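Local coordinates for 2-polyprenyl-6-methoxyphenol hydroxylase-like FAD-dependent oxidoreductase (Streptomyces sp. NRRL 11266, PDB 6UI5), which binds flavin-adenine dinucleotide and belongs to the FAD-dependent oxidoreductases, with a Rossmann-type FAD domain and a thioredoxin-like C-terminal domain, at residues M53-G58 and G62-T67; L375-T380 and L403-P408; V474-H477 and G481-Q484. One frame throughout, in Å; residues are numbered along the deposited sequence.

Interaction 1 (M53-G58 and G62-T67); sequences MLDQRG and GLREGT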
ATOM      1  N   MET A  53      14.929 -24.024   1.608  1.00 42.71           N
ATOM      2  CA  MET A  53      16.374 -23.934   1.395  1.00 47.91           C
ATOM      3  C   MET A  53      17.152 -24.881   2.294  1.00 49.45           C
ATOM      4  O   MET A  53      18.220 -25.361   1.898  1.00 44.85           O
ATOM      5  CB  MET A  53      16.867 -22.514   1.642  1.00 50.49           C
ATOM      6  CG  MET A  53      16.435 -21.558   0.581  1.00 52.63           C
ATOM      7  SD  MET A  53      17.207 -19.980   0.848  1.00 59.11           S
ATOM      8  CE  MET A  53      15.934 -19.156   1.830  1.00 44.04           C
ATOM      9  N   LEU A  54      16.663 -25.135   3.514  1.00 48.35           N
ATOM     10  CA  LEU A  54      17.338 -26.108   4.368  1.00 57.05           C
ATOM     11  C   LEU A  54      17.000 -27.530   3.945  1.00 62.19           C
ATOM     12  O   LEU A  54      17.827 -28.434   4.115  1.00 55.33           O
ATOM     13  CB  LEU A  54      16.975 -25.901   5.843  1.00 50.44           C
ATOM     14  CG  LEU A  54      17.332 -24.616   6.593  1.00 49.52           C
ATOM     15  CD1 LEU A  54      16.617 -24.551   7.955  1.00 49.52           C
ATOM     16  CD2 LEU A  54      18.803 -24.564   6.841  1.00 41.29           C
ATOM     17  N   ASP A  55      15.801 -27.739   3.387  1.00 69.00           N
ATOM     18  CA  ASP A  55      15.431 -29.061   2.882  1.00 63.43           C
ATOM     19  C   ASP A  55      16.354 -29.493   1.752  1.00 58.09           C
ATOM     20  O   ASP A  55      16.724 -30.665   1.651  1.00 65.21           O
ATOM     21  CB  ASP A  55      13.985 -29.056   2.409  1.00 64.61           C
ATOM     22  CG  ASP A  55      13.078 -29.832   3.314  1.00 76.11           C
ATOM     23  OD1 ASP A  55      13.590 -30.674   4.091  1.00 86.48           O
ATOM     24  OD2 ASP A  55      11.851 -29.614   3.235  1.00 79.97           O
ATOM     25  N   GLN A  56      16.752 -28.548   0.905  1.00 50.45           N
ATOM     26  CA  GLN A  56      17.688 -28.817  -0.177  1.00 42.38           C
ATOM     27  C   GLN A  56      19.006 -29.408   0.300  1.00 52.53           C
ATOM     28  O   GLN A  56      19.791 -29.878  -0.538  1.00 52.53           O
ATOM     29  CB  GLN A  56      17.923 -27.507  -0.950  1.00 47.09           C
ATOM     30  CG  GLN A  56      16.739 -27.171  -1.875  1.00 48.72           C
ATOM     31  CD  GLN A  56      16.862 -25.826  -2.522  1.00 51.19           C
ATOM     32  OE1 GLN A  56      15.862 -25.310  -3.029  1.00 47.75           O
ATOM     33  NE2 GLN A  56      18.087 -25.222  -2.500  1.00 42.53           N
ATOM     34  N   ARG A  57      19.280 -29.409   1.615  1.00 48.76           N
ATOM     35  CA  ARG A  57      20.541 -29.952   2.099  1.00 54.35           C
ATOM     36  C   ARG A  57      20.316 -30.941   3.239  1.00 59.41           C
ATOM     37  O   ARG A  57      21.253 -31.237   4.015  1.00 50.66           O
ATOM     38  CB  ARG A  57      21.472 -28.802   2.500  1.00 52.29           C
ATOM     39  CG  ARG A  57      21.511 -27.720   1.406  1.00 46.84           C
ATOM     40  CD  ARG A  57      22.659 -27.915   0.440  1.00 50.00           C
ATOM     41  NE  ARG A  57      22.763 -26.842  -0.560  1.00 53.04           N
ATOM     42  CZ  ARG A  57      22.277 -26.940  -1.790  1.00 56.01           C
ATOM     43  NH1 ARG A  57      21.679 -28.074  -2.176  1.00 49.84           N
ATOM     44  NH2 ARG A  57      22.439 -25.909  -2.622  1.00 34.61           N
ATOM     45  N   GLY A  58      19.094 -31.469   3.344  1.00 53.77           N
ATOM     46  CA  GLY A  58      18.798 -32.448   4.375  1.00 60.10           C
ATOM     47  C   GLY A  58      18.818 -31.919   5.794  1.00 64.30           C
ATOM     48  O   GLY A  58      18.819 -32.715   6.735  1.00 61.74           O
ATOM     49  N   GLY A  62      14.050 -33.136  11.148  1.00 55.61           N
ATOM     50  CA  GLY A  62      14.803 -33.316  12.372  1.00 66.33           C
ATOM     51  C   GLY A  62      14.653 -32.067  13.200  1.00 65.62           C
ATOM     52  O   GLY A  62      14.295 -32.119  14.376  1.00 75.21           O
ATOM     53  N   LEU A  63      14.890 -30.926  12.558  1.00 60.10           N
ATOM     54  CA  LEU A  63      14.446 -29.665  13.125  1.00 50.05           C
ATOM     55  C   LEU A  63      12.924 -29.575  13.175  1.00 62.81           C
ATOM     56  O   LEU A  63      12.378 -28.859  14.023  1.00 54.24           O
ATOM     57  CB  LEU A  63      15.009 -28.512  12.314  1.00 46.69           C
ATOM     58  CG  LEU A  63      16.498 -28.169  12.367  1.00 56.72           C
ATOM     59  CD1 LEU A  63      16.711 -27.033  11.391  1.00 52.72           C
ATOM     60  CD2 LEU A  63      16.935 -27.729  13.760  1.00 54.66           C
ATOM     61  N   ARG A  64      12.219 -30.276  12.275  1.00 72.57           N
ATOM     62  CA  ARG A  64      10.768 -30.123  12.204  1.00 68.29           C
ATOM     63  C   ARG A  64      10.048 -30.946  13.279  1.00 74.68           C
ATOM     64  O   ARG A  64       9.095 -30.457  13.897  1.00 74.88           O
ATOM     65  CB  ARG A  64      10.266 -30.491  10.798  1.00 63.46           C
ATOM     66  CG  ARG A  64      10.260 -29.324   9.801  1.00 75.26           C
ATOM     67  CD  ARG A  64       9.376 -29.567   8.514  1.00 81.62           C
ATOM     68  NE  ARG A  64       9.991 -30.538   7.614  1.00 75.53           N
ATOM     69  CZ  ARG A  64      10.549 -30.244   6.448  1.00 63.71           C
ATOM     70  NH1 ARG A  64      10.528 -29.003   5.988  1.00 63.78           N
ATOM     71  NH2 ARG A  64      11.119 -31.210   5.739  1.00 75.85           N
ATOM     72  N   GLU A  65      10.487 -32.182  13.529  1.00 75.96           N
ATOM     73  CA  GLU A  65       9.737 -33.067  14.415  1.00 83.08           C
ATOM     74  C   GLU A  65       9.635 -32.474  15.808  1.00 86.85           C
ATOM     75  O   GLU A  65      10.608 -31.935  16.343  1.00 86.42           O
ATOM     76  CB  GLU A  65      10.390 -34.451  14.499  1.00 94.96           C
ATOM     77  CG  GLU A  65       9.892 -35.339  15.664  1.00104.41           C
ATOM     78  CD  GLU A  65       8.566 -36.039  15.372  1.00115.32           C
ATOM     79  OE1 GLU A  65       7.971 -35.789  14.301  1.00127.40           O
ATOM     80  OE2 GLU A  65       8.121 -36.845  16.217  1.00116.61           O
ATOM     81  N   GLY A  66       8.435 -32.572  16.388  1.00 86.11           N
ATOM     82  CA  GLY A  66       8.178 -32.142  17.744  1.00 92.71           C
ATOM     83  C   GLY A  66       7.897 -30.665  17.920  1.00 96.81           C
ATOM     84  O   GLY A  66       7.424 -30.264  18.996  1.00 89.99           O
ATOM     85  N   THR A  67       8.172 -29.842  16.906  1.00 97.58           N
ATOM     86  CA  THR A  67       8.007 -28.400  17.019  1.00 95.37           C
ATOM     87  C   THR A  67       6.644 -27.986  16.490  1.00 89.46           C
ATOM     88  O   THR A  67       6.098 -28.604  15.573  1.00 90.94           O
ATOM     89  CB  THR A  67       9.102 -27.659  16.256  1.00 98.86           C
ATOM     90  OG1 THR A  67       8.982 -27.948  14.858  1.00103.82           O
ATOM     91  CG2 THR A  67      10.495 -28.063  16.763  1.00 94.53           C
TER

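Interaction 2 (L375-T380 and L403-P408); sequences LAEIVT and LGRRLP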
ATOM      1  N   LEU A 375       2.919 -10.083  -1.112  1.00 50.54           N
ATOM      2  CA  LEU A 375       3.418  -9.880   0.257  1.00 54.20           C
ATOM      3  C   LEU A 375       3.668 -11.198   0.976  1.00 51.24           C
ATOM      4  O   LEU A 375       4.721 -11.373   1.592  1.00 59.17           O
ATOM      5  CB  LEU A 375       2.443  -9.032   1.063  1.00 51.91           C
ATOM      6  CG  LEU A 375       2.304  -7.573   0.625  1.00 50.32           C
ATOM      7  CD1 LEU A 375       1.243  -6.870   1.460  1.00 50.59           C
ATOM      8  CD2 LEU A 375       3.645  -6.839   0.718  1.00 40.92           C
ATOM      9  N   ALA A 376       2.728 -12.145   0.884  1.00 49.45           N
ATOM     10  CA  ALA A 376       2.909 -13.449   1.522  1.00 43.18           C
ATOM     11  C   ALA A 376       4.147 -14.165   1.002  1.00 46.08           C
ATOM     12  O   ALA A 376       4.829 -14.876   1.751  1.00 52.28           O
ATOM     13  CB  ALA A 376       1.680 -14.334   1.309  1.00 40.29           C
ATOM     14  N   GLU A 377       4.432 -14.023  -0.281  1.00 45.01           N
ATOM     15  CA  GLU A 377       5.619 -14.659  -0.838  1.00 42.72           C
ATOM     16  C   GLU A 377       6.879 -14.067  -0.243  1.00 40.69           C
ATOM     17  O   GLU A 377       7.828 -14.799   0.078  1.00 41.78           O
ATOM     18  CB  GLU A 377       5.653 -14.486  -2.353  1.00 39.77           C
ATOM     19  CG  GLU A 377       4.651 -15.344  -3.078  1.00 59.35           C
ATOM     20  CD  GLU A 377       4.933 -15.364  -4.560  1.00 69.86           C
ATOM     21  OE1 GLU A 377       4.645 -16.413  -5.176  1.00 80.00           O
ATOM     22  OE2 GLU A 377       5.465 -14.345  -5.106  1.00 58.19           O
ATOM     23  N   ILE A 378       6.913 -12.743  -0.120  1.00 33.46           N
ATOM     24  CA  ILE A 378       8.128 -12.065   0.307  1.00 44.15           C
ATOM     25  C   ILE A 378       8.376 -12.278   1.805  1.00 42.71           C
ATOM     26  O   ILE A 378       9.445 -12.748   2.203  1.00 39.35           O
ATOM     27  CB  ILE A 378       8.022 -10.590  -0.092  1.00 42.40           C
ATOM     28  CG1 ILE A 378       8.421 -10.496  -1.542  1.00 47.91           C
ATOM     29  CG2 ILE A 378       8.894  -9.689   0.756  1.00 44.14           C
ATOM     30  CD1 ILE A 378       8.123  -9.202  -2.105  1.00 60.77           C
ATOM     31  N   VAL A 379       7.367 -12.028   2.647  1.00 45.19           N
ATOM     32  CA  VAL A 379       7.559 -12.211   4.082  1.00 44.58           C
ATOM     33  C   VAL A 379       7.792 -13.666   4.441  1.00 51.20           C
ATOM     34  O   VAL A 379       8.307 -13.932   5.526  1.00 45.46           O
ATOM     35  CB  VAL A 379       6.385 -11.645   4.934  1.00 40.86           C
ATOM     36  CG1 VAL A 379       5.963 -10.289   4.411  1.00 52.42           C
ATOM     37  CG2 VAL A 379       5.195 -12.589   4.981  1.00 39.35           C
ATOM     38  N   THR A 380       7.453 -14.630   3.572  1.00 42.59           N
ATOM     39  CA  THR A 380       7.841 -16.009   3.885  1.00 44.44           C
ATOM     40  C   THR A 380       9.149 -16.412   3.214  1.00 44.10           C
ATOM     41  O   THR A 380       9.571 -17.572   3.338  1.00 35.54           O
ATOM     42  CB  THR A 380       6.751 -17.007   3.518  1.00 43.10           C
ATOM     43  OG1 THR A 380       6.474 -16.916   2.109  1.00 55.98           O
ATOM     44  CG2 THR A 380       5.469 -16.736   4.306  1.00 33.71           C
ATOM     45  N   LEU A 403       9.146 -19.849 -12.877  1.00 62.85           N
ATOM     46  CA  LEU A 403      10.464 -19.360 -13.271  1.00 57.07           C
ATOM     47  C   LEU A 403      11.050 -18.456 -12.200  1.00 53.54           C
ATOM     48  O   LEU A 403      10.365 -17.586 -11.648  1.00 43.39           O
ATOM     49  CB  LEU A 403      10.398 -18.593 -14.590  1.00 53.52           C
ATOM     50  CG  LEU A 403      10.825 -19.323 -15.867  1.00 63.65           C
ATOM     51  CD1 LEU A 403      10.511 -18.467 -17.069  1.00 74.69           C
ATOM     52  CD2 LEU A 403      12.302 -19.690 -15.872  1.00 61.53           C
ATOM     53  N   GLY A 404      12.336 -18.660 -11.930  1.00 50.16           N
ATOM     54  CA  GLY A 404      13.054 -17.854 -10.968  1.00 49.98           C
ATOM     55  C   GLY A 404      12.730 -18.155  -9.532  1.00 50.51           C
ATOM     56  O   GLY A 404      13.048 -17.330  -8.668  1.00 54.44           O
ATOM     57  N   ARG A 405      12.063 -19.281  -9.249  1.00 43.79           N
ATOM     58  CA  ARG A 405      11.661 -19.633  -7.889  1.00 45.28           C
ATOM     59  C   ARG A 405      11.916 -21.092  -7.593  1.00 52.51           C
ATOM     60  O   ARG A 405      11.953 -21.933  -8.491  1.00 64.80           O
ATOM     61  CB  ARG A 405      10.184 -19.341  -7.627  1.00 34.33           C
ATOM     62  CG  ARG A 405       9.961 -17.889  -7.867  1.00 60.56           C
ATOM     63  CD  ARG A 405       8.786 -17.309  -7.231  1.00 84.07           C
ATOM     64  NE  ARG A 405       8.090 -16.554  -8.268  1.00111.14           N
ATOM     65  CZ  ARG A 405       7.106 -15.702  -8.042  1.00122.70           C
ATOM     66  NH1 ARG A 405       6.523 -15.062  -9.064  1.00124.37           N
ATOM     67  NH2 ARG A 405       6.722 -15.464  -6.790  1.00131.02           N
ATOM     68  N   ARG A 406      12.108 -21.376  -6.318  1.00 47.41           N
ATOM     69  CA  ARG A 406      12.181 -22.758  -5.885  1.00 49.08           C
ATOM     70  C   ARG A 406      10.787 -23.373  -5.963  1.00 48.07           C
ATOM     71  O   ARG A 406       9.780 -22.724  -5.666  1.00 44.36           O
ATOM     72  CB  ARG A 406      12.758 -22.851  -4.456  1.00 41.62           C
ATOM     73  CG  ARG A 406      14.290 -22.512  -4.346  1.00 48.06           C
ATOM     74  CD  ARG A 406      14.730 -22.399  -2.884  1.00 45.92           C
ATOM     75  NE  ARG A 406      13.594 -21.869  -2.159  1.00 48.01           N
ATOM     76  CZ  ARG A 406      13.475 -20.612  -1.789  1.00 43.43           C
ATOM     77  NH1 ARG A 406      14.474 -19.765  -2.019  1.00 41.54           N
ATOM     78  NH2 ARG A 406      12.366 -20.217  -1.172  1.00 48.90           N
ATOM     79  N   LEU A 407      10.738 -24.635  -6.360  1.00 45.46           N
ATOM     80  CA  LEU A 407       9.487 -25.326  -6.599  1.00 48.08           C
ATOM     81  C   LEU A 407       8.666 -25.536  -5.314  1.00 67.80           C
ATOM     82  O   LEU A 407       9.200 -25.493  -4.193  1.00 70.37           O
ATOM     83  CB  LEU A 407       9.785 -26.673  -7.235  1.00 46.12           C
ATOM     84  CG  LEU A 407      10.197 -26.563  -8.691  1.00 48.08           C
ATOM     85  CD1 LEU A 407      10.702 -27.927  -9.119  1.00 56.44           C
ATOM     86  CD2 LEU A 407       8.965 -26.141  -9.529  1.00 45.24           C
ATOM     87  N   PRO A 408       7.362 -25.801  -5.462  1.00 64.38           N
ATOM     88  CA  PRO A 408       6.520 -26.117  -4.297  1.00 53.03           C
ATOM     89  C   PRO A 408       6.785 -27.503  -3.723  1.00 57.13           C
ATOM     90  O   PRO A 408       7.378 -28.384  -4.358  1.00 54.98           O
ATOM     91  CB  PRO A 408       5.090 -26.030  -4.852  1.00 62.21           C
ATOM     92  CG  PRO A 408       5.210 -25.289  -6.161  1.00 68.88           C
ATOM     93  CD  PRO A 408       6.564 -25.618  -6.691  1.00 67.89           C
TER

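Interaction 3 (V474-H477 and G481-Q484); sequences VAWH and GWGQ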
ATOM      1  N   VAL A 474      14.204 -22.235 -10.529  1.00 34.40           N
ATOM      2  CA  VAL A 474      13.828 -22.719 -11.865  1.00 46.36           C
ATOM      3  C   VAL A 474      14.400 -21.780 -12.924  1.00 45.84           C
ATOM      4  O   VAL A 474      13.901 -20.664 -13.104  1.00 41.37           O
ATOM      5  CB  VAL A 474      12.318 -22.812 -12.036  1.00 46.13           C
ATOM      6  CG1 VAL A 474      12.019 -23.145 -13.530  1.00 47.02           C
ATOM      7  CG2 VAL A 474      11.740 -23.825 -11.124  1.00 32.10           C
ATOM      8  N   ALA A 475      15.399 -22.239 -13.671  1.00 39.94           N
ATOM      9  CA  ALA A 475      15.916 -21.413 -14.750  1.00 44.69           C
ATOM     10  C   ALA A 475      15.282 -21.734 -16.097  1.00 52.15           C
ATOM     11  O   ALA A 475      15.490 -20.987 -17.055  1.00 65.08           O
ATOM     12  CB  ALA A 475      17.440 -21.569 -14.847  1.00 47.77           C
ATOM     13  N   TRP A 476      14.500 -22.806 -16.186  1.00 50.91           N
ATOM     14  CA  TRP A 476      13.923 -23.237 -17.453  1.00 52.32           C
ATOM     15  C   TRP A 476      12.893 -24.317 -17.180  1.00 55.29           C
ATOM     16  O   TRP A 476      13.080 -25.159 -16.290  1.00 61.66           O
ATOM     17  CB  TRP A 476      14.995 -23.784 -18.411  1.00 49.15           C
ATOM     18  CG  TRP A 476      14.465 -24.482 -19.656  1.00 66.31           C
ATOM     19  CD1 TRP A 476      14.347 -23.942 -20.916  1.00 67.36           C
ATOM     20  CD2 TRP A 476      14.022 -25.840 -19.768  1.00 69.96           C
ATOM     21  NE1 TRP A 476      13.857 -24.873 -21.790  1.00 68.38           N
ATOM     22  CE2 TRP A 476      13.643 -26.046 -21.118  1.00 73.29           C
ATOM     23  CE3 TRP A 476      13.916 -26.903 -18.866  1.00 64.84           C
ATOM     24  CZ2 TRP A 476      13.152 -27.272 -21.584  1.00 70.64           C
ATOM     25  CZ3 TRP A 476      13.427 -28.117 -19.326  1.00 75.34           C
ATOM     26  CH2 TRP A 476      13.054 -28.295 -20.679  1.00 72.85           C
ATOM     27  N   HIS A 477      11.832 -24.300 -17.969  1.00 47.88           N
ATOM     28  CA  HIS A 477      10.855 -25.379 -17.991  1.00 54.91           C
ATOM     29  C   HIS A 477      10.101 -25.311 -19.324  1.00 60.40           C
ATOM     30  O   HIS A 477      10.145 -24.295 -20.020  1.00 61.84           O
ATOM     31  CB  HIS A 477       9.929 -25.268 -16.785  1.00 37.77           C
ATOM     32  CG  HIS A 477       8.942 -24.151 -16.889  1.00 49.31           C
ATOM     33  ND1 HIS A 477       8.036 -24.051 -17.928  1.00 47.58           N
ATOM     34  CD2 HIS A 477       8.720 -23.077 -16.091  1.00 51.43           C
ATOM     35  CE1 HIS A 477       7.299 -22.968 -17.763  1.00 57.29           C
ATOM     36  NE2 HIS A 477       7.685 -22.364 -16.652  1.00 56.13           N
ATOM     37  N   GLY A 481       6.346 -21.918 -23.861  1.00 55.46           N
ATOM     38  CA  GLY A 481       6.758 -22.223 -25.212  1.00 58.73           C
ATOM     39  C   GLY A 481       8.181 -22.692 -25.375  1.00 64.36           C
ATOM     40  O   GLY A 481       8.608 -22.924 -26.508  1.00 71.38           O
ATOM     41  N   TRP A 482       8.931 -22.846 -24.284  1.00 49.62           N
ATOM     42  CA  TRP A 482      10.357 -23.126 -24.399  1.00 47.36           C
ATOM     43  C   TRP A 482      10.600 -24.608 -24.646  1.00 42.66           C
ATOM     44  O   TRP A 482       9.767 -25.464 -24.335  1.00 59.42           O
ATOM     45  CB  TRP A 482      11.117 -22.666 -23.124  1.00 46.86           C
ATOM     46  CG  TRP A 482      11.060 -21.200 -22.917  1.00 56.71           C
ATOM     47  CD1 TRP A 482      10.419 -20.287 -23.712  1.00 62.03           C
ATOM     48  CD2 TRP A 482      11.631 -20.460 -21.837  1.00 63.99           C
ATOM     49  NE1 TRP A 482      10.571 -19.024 -23.193  1.00 67.99           N
ATOM     50  CE2 TRP A 482      11.306 -19.103 -22.044  1.00 62.10           C
ATOM     51  CE3 TRP A 482      12.397 -20.812 -20.712  1.00 57.16           C
ATOM     52  CZ2 TRP A 482      11.723 -18.095 -21.177  1.00 67.16           C
ATOM     53  CZ3 TRP A 482      12.808 -19.806 -19.848  1.00 58.19           C
ATOM     54  CH2 TRP A 482      12.469 -18.464 -20.085  1.00 55.52           C
ATOM     55  N   GLY A 483      11.761 -24.915 -25.196  1.00 40.38           N
ATOM     56  CA  GLY A 483      12.086 -26.277 -25.578  1.00 38.89           C
ATOM     57  C   GLY A 483      13.555 -26.474 -25.540  1.00 49.52           C
ATOM     58  O   GLY A 483      14.253 -25.824 -24.760  1.00 65.00           O
ATOM     59  N   GLN A 484      14.044 -27.379 -26.392  1.00 46.84           N
ATOM     60  CA  GLN A 484      15.406 -27.864 -26.240  1.00 51.29           C
ATOM     61  C   GLN A 484      16.442 -26.777 -26.518  1.00 65.62           C
ATOM     62  O   GLN A 484      17.548 -26.825 -25.962  1.00 75.15           O
ATOM     63  CB  GLN A 484      15.621 -29.092 -27.121  1.00 53.67           C
ATOM     64  CG  GLN A 484      16.840 -29.931 -26.743  1.00 69.92           C
ATOM     65  CD  GLN A 484      16.700 -30.616 -25.372  1.00 72.91           C
ATOM     66  OE1 GLN A 484      15.590 -30.876 -24.912  1.00 76.92           O
ATOM     67  NE2 GLN A 484      17.815 -30.895 -24.732  1.00 72.95           N
TER

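Interaction 1 (M53-G58 and G62-T67)
The salt bridge between Asp-55 and Arg-64 ties the C-terminal end of helix 48-55 to the loop that leads into strand 69-75 of the FAD binding domain. A Schellman motif ends this helix, with Gly-58 as its C-prime residue at phi 68° and its N bonded to Asp-55 O. The guanidinium grips the carboxylate end-on. Arg-64 NH2 lies 3.0 Å from Asp-55 OD1 and reaches it on the syn side, while Arg-64 NH1 lies 3.1 Å from Asp-55 OD2 and comes from above the carboxylate plane. The two planes are 58° apart, in keeping with this unequal approach. Asp-55 OD2 also accepts from NH2, nearly within the guanidinium plane, and so serves two donors. Arg-64 NH1 also makes a salt bridge to Glu-90 OE2, so the cation is shared by two acids. A bend at chi3 (-72°) turns its chain toward Asp-55. The loop fixes its own shape: Thr-67 OG1 and Thr-67 N both bond to Arg-64 O, from the same face of its plane. Beside the ion pair, Leu-54 and Leu-63 pack together and both touch Leu-100 of helix 97-110; across the contact, Leu-54 CD1 meets Leu-63 CD1 at 4.2 Å.

Interaction 2 (L375-T380 and L403-P408)
A single salt bridge, Glu-377 to Arg-405, spans from the end of helix 369-379 to the loop before strand 411-414. The backbones stay well apart: the nearest CA atoms, those of Glu-377 and Arg-405, are 10.5 Å from each other, so the two side chains bridge the gap alone. Glu-377 sends its chain out extended beyond CG, from a CG that lies opposite the carbonyl carbon (chi1 -73°). The chain of Arg-405 instead bends at chi3 (-131°), which brings NH2 to the carboxylate. The two chains cross at about a right angle, and their flat ends are turned 70° against each other. The modelled separation of Arg-405 NH2 and Glu-377 OE2, 2.4 Å, is too short to be trusted, so the exact place of NH2 is doubtful, though a salt bridge is indicated; as modelled, OE2 lies at the guanidinium edge, near its plane. Arg-401 forms a salt bridge with Glu-377 OE1, so the buried carboxylate is met by two arginines, an arrangement that would be expected to favour its charged form.

In the fold, this bridge joins a helix packed on helix 325-346 to the C-terminal, thioredoxin-like part of the chain. The helix end is secured locally: Ala-376 O accepts from Thr-380 N at 3.2 Å and from Thr-380 OG1 at 2.6 Å, the hydroxyl lying in the carbonyl plane. Next to Arg-405 in the loop, Arg-406 reaches Asn-381 O, just after the helix, and makes a salt bridge to Glu-52 OE2 of helix 48-55. At the other end of the helical segment, Leu-375 packs against Met-361 of the second subunit.

Interaction 3 (V474-H477 and G481-Q484)
The last strand of the thioredoxin-like domain and the turn leading into its closing helix meet through Trp-476 of strand 474-477 and the pair Trp-482 and Gly-483, just ahead of helix 484-495. The one hydrogen bond between the two segments is donated by the indole of Trp-476: NE1 lies 3.1 Å from Gly-483 O. Its N-H...O angle is 135°, the acceptor is tilted from the ring plane, and the nitrogen in turn stands off the carbonyl plane, so the bond is clearly bent. It gives the polar atom of a buried indole a partner. The benzo side of the ring follows the same carbonyl, with CZ2 of Trp-476 3.7 Å from Gly-483 O.

The topology is that of a thioredoxin-like fold, in which an edge hairpin, here strands 465-468 and 474-477, runs on into the final helix. Gly-483 is the N-cap of that helix, and its N bonds to Glu-486 OE2, the N3 half of a capping box. Trp-476 also touches Leu-487 and Ala-490 of the helix and Leu-467 of the neighbouring strand.

Trp-482 lies alongside Trp-476. With chi2 near 1°, its five-membered ring CD1 falls on the CA side, and CE3 is swung outward from its own backbone to the other indole. CE3 of Trp-482 comes within 3.7 Å of Trp-476 CD1, which sits at the edge of the Trp-482 ring, near its plane. The two side chains slide past each other in opposite directions, an oblique pairing with planes 31° apart. The strand backbone adds to this: His-477 O packs on Trp-482 CB at 3.6 Å, and Ala-475 O lies 4.0 Å from Trp-482 CZ3, at the ring edge.

Interactions 1 and 2 lie nearer the middle of the chain, about 15 and 13 Å from its centre to theirs, whereas interaction 3 sits about 27 Å out in the C-terminal domain; even so, interactions 1 and 3 are buried and interaction 2 only partly. The inner two each tie a helix end to a loop by an acid-arginine pair; interaction 3 works by indole packing and one N-H to a carbonyl. Segment 403-408 joins the three. Its Arg-406 packs on Met-53 and Gln-56 of interaction 1, while Gly-404 N and Val-474 O of interaction 3, 2.8 Å apart, probably form a hydrogen bond, and Leu-403 CD1 rests on Trp-482 CH2. Interactions 1 and 3 do not touch.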